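Local structure of designed protein 5L6HC3_1 (Synthetic construct, 5IZS) at residues D34-K38 with E51-V55. The protein is a computationally designed helical hairpin that assembles into a homotrimer, its pairing specificity intended to come from modular hydrogen-bond networks. Sequence-based numbering, arbitrary orientation.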
loop_
_atom_site.group_PDB
_atom_site.type_symbol
_atom_site.label_atom_id
_atom_site.label_comp_id
_atom_site.label_asym_id
_atom_site.label_seq_id
_atom_site.Cartn_x
_atom_site.Cartn_y
_atom_site.Cartn_z
ATOM N N ASP C 34 6.945 -12.424 7.644
ATOM C CA ASP C 34 7.996 -12.813 8.584
ATOM C C ASP C 34 7.459 -12.903 10.012
ATOM O O ASP C 34 7.813 -13.814 10.760
ATOM C CB ASP C 34 9.165 -11.824 8.532
ATOM C CG ASP C 34 9.912 -11.863 7.206
ATOM O OD1 ASP C 34 9.882 -12.912 6.526
ATOM O OD2 ASP C 34 10.528 -10.837 6.841
ATOM N N LEU C 35 6.600 -11.956 10.383
ATOM C CA LEU C 35 6.015 -11.931 11.722
ATOM C C LEU C 35 5.112 -13.140 11.946
ATOM O O LEU C 35 5.098 -13.720 13.030
ATOM C CB LEU C 35 5.231 -10.636 11.944
ATOM C CG LEU C 35 4.564 -10.464 13.311
ATOM C CD1 LEU C 35 5.603 -10.490 14.423
ATOM C CD2 LEU C 35 3.748 -9.177 13.359
ATOM N N VAL C 36 4.365 -13.520 10.915
ATOM C CA VAL C 36 3.503 -14.695 10.983
ATOM C C VAL C 36 4.334 -15.977 11.010
ATOM O O VAL C 36 3.991 -16.932 11.708
ATOM C CB VAL C 36 2.514 -14.738 9.801
ATOM C CG1 VAL C 36 1.690 -16.015 9.831
ATOM C CG2 VAL C 36 1.606 -13.520 9.835
ATOM N N ARG C 37 5.430 -15.994 10.251
ATOM C CA ARG C 37 6.320 -17.150 10.242
ATOM C C ARG C 37 6.911 -17.392 11.627
ATOM O O ARG C 37 6.851 -18.504 12.148
ATOM C CB ARG C 37 7.452 -16.972 9.231
ATOM C CG ARG C 37 8.460 -18.118 9.275
ATOM C CD ARG C 37 9.619 -17.919 8.309
ATOM N NE ARG C 37 9.183 -17.841 6.918
ATOM C CZ ARG C 37 9.322 -16.760 6.158
ATOM N NH1 ARG C 37 9.890 -15.671 6.658
ATOM N NH2 ARG C 37 8.901 -16.770 4.900
ATOM N N LYS C 38 7.479 -16.346 12.215
ATOM C CA LYS C 38 8.095 -16.447 13.533
ATOM C C LYS C 38 7.055 -16.737 14.614
ATOM O O LYS C 38 7.352 -17.388 15.613
ATOM C CB LYS C 38 8.860 -15.164 13.865
ATOM C CG LYS C 38 10.140 -14.977 13.056
ATOM C CD LYS C 38 10.793 -13.624 13.321
ATOM C CE LYS C 38 12.083 -13.464 12.523
ATOM N NZ LYS C 38 12.723 -12.133 12.721
ATOM N N GLU C 51 9.038 -9.700 18.977
ATOM C CA GLU C 51 8.997 -9.746 17.521
ATOM C C GLU C 51 7.923 -8.798 16.993
ATOM O O GLU C 51 8.083 -8.175 15.944
ATOM C CB GLU C 51 8.736 -11.171 17.031
ATOM C CG GLU C 51 9.781 -12.191 17.466
ATOM C CD GLU C 51 11.141 -11.968 16.824
ATOM O OE1 GLU C 51 11.231 -11.186 15.852
ATOM O OE2 GLU C 51 12.126 -12.577 17.292
ATOM N N ILE C 52 6.827 -8.700 17.738
ATOM C CA ILE C 52 5.726 -7.810 17.396
ATOM C C ILE C 52 6.144 -6.348 17.526
ATOM O O ILE C 52 5.882 -5.539 16.636
ATOM C CB ILE C 52 4.498 -8.083 18.284
ATOM C CG1 ILE C 52 3.860 -9.419 17.896
ATOM C CG2 ILE C 52 3.479 -6.960 18.161
ATOM C CD1 ILE C 52 2.853 -9.931 18.899
ATOM N N ARG C 53 6.803 -6.020 18.633
ATOM C CA ARG C 53 7.306 -4.669 18.851
ATOM C C ARG C 53 8.325 -4.270 17.776
ATOM O O ARG C 53 8.362 -3.119 17.343
ATOM C CB ARG C 53 7.930 -4.551 20.243
ATOM C CG ARG C 53 8.532 -3.187 20.537
ATOM C CD ARG C 53 9.144 -3.142 21.924
ATOM N NE ARG C 53 10.312 -2.267 21.963
ATOM C CZ ARG C 53 11.026 -2.021 23.055
ATOM N NH1 ARG C 53 10.686 -2.579 24.209
ATOM N NH2 ARG C 53 12.077 -1.214 22.996
ATOM N N LYS C 54 9.138 -5.228 17.338
ATOM C CA LYS C 54 10.163 -4.961 16.330
ATOM C C LYS C 54 9.546 -4.637 14.968
ATOM O O LYS C 54 9.929 -3.664 14.323
ATOM C CB LYS C 54 11.115 -6.154 16.210
ATOM C CG LYS C 54 12.352 -5.901 15.350
ATOM C CD LYS C 54 13.229 -7.144 15.269
ATOM C CE LYS C 54 12.513 -8.293 14.576
ATOM N NZ LYS C 54 12.973 -9.616 15.087
ATOM N N VAL C 55 8.593 -5.460 14.537
ATOM C CA VAL C 55 7.886 -5.232 13.279
ATOM C C VAL C 55 7.130 -3.903 13.313
ATOM O O VAL C 55 7.098 -3.172 12.321
ATOM C CB VAL C 55 6.908 -6.390 12.970
ATOM C CG1 VAL C 55 5.895 -5.996 11.900
ATOM C CG2 VAL C 55 7.683 -7.628 12.547
HETATM O O HOH W 1 14.383 -12.300 15.384
#
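Leu35 reaches across the helix pair and lays its branched end over one turn of helix 45-82: CD1 lies 3.7 Å from Glu51 O and 4.0 Å from Ile52 CG1, while Leu35 CB meets Val55 CG2 at 3.9 Å. The local axes approach to 10.4 Å, and leucine is long and flexible enough to bring CD1 from a sideways-pointing CB to the facing turn; compact, beta-branched Val55 points toward it. On the partly exposed flank, charged side chains take over from apolar ones. Glu51 OE1 accepts a very short 2.5 Å salt-bridged hydrogen bond from Lys54 NZ, one turn on, and forms a looser salt bridge with Lys38 NZ at 3.6 Å; the shared carboxylate offsets the repulsion between Lys38 NZ and Lys54 NZ, 3.5 Å apart. A water links Lys38 NZ to Glu51 OE2. Segments 34-38 and 51-55 run antiparallel, their axes at 175°, near the connecting loop of the hairpin, and a second subunit packs its Val36 on Leu35 and its Ile33 on Val55, extending the core into the six-helix trimeric bundle.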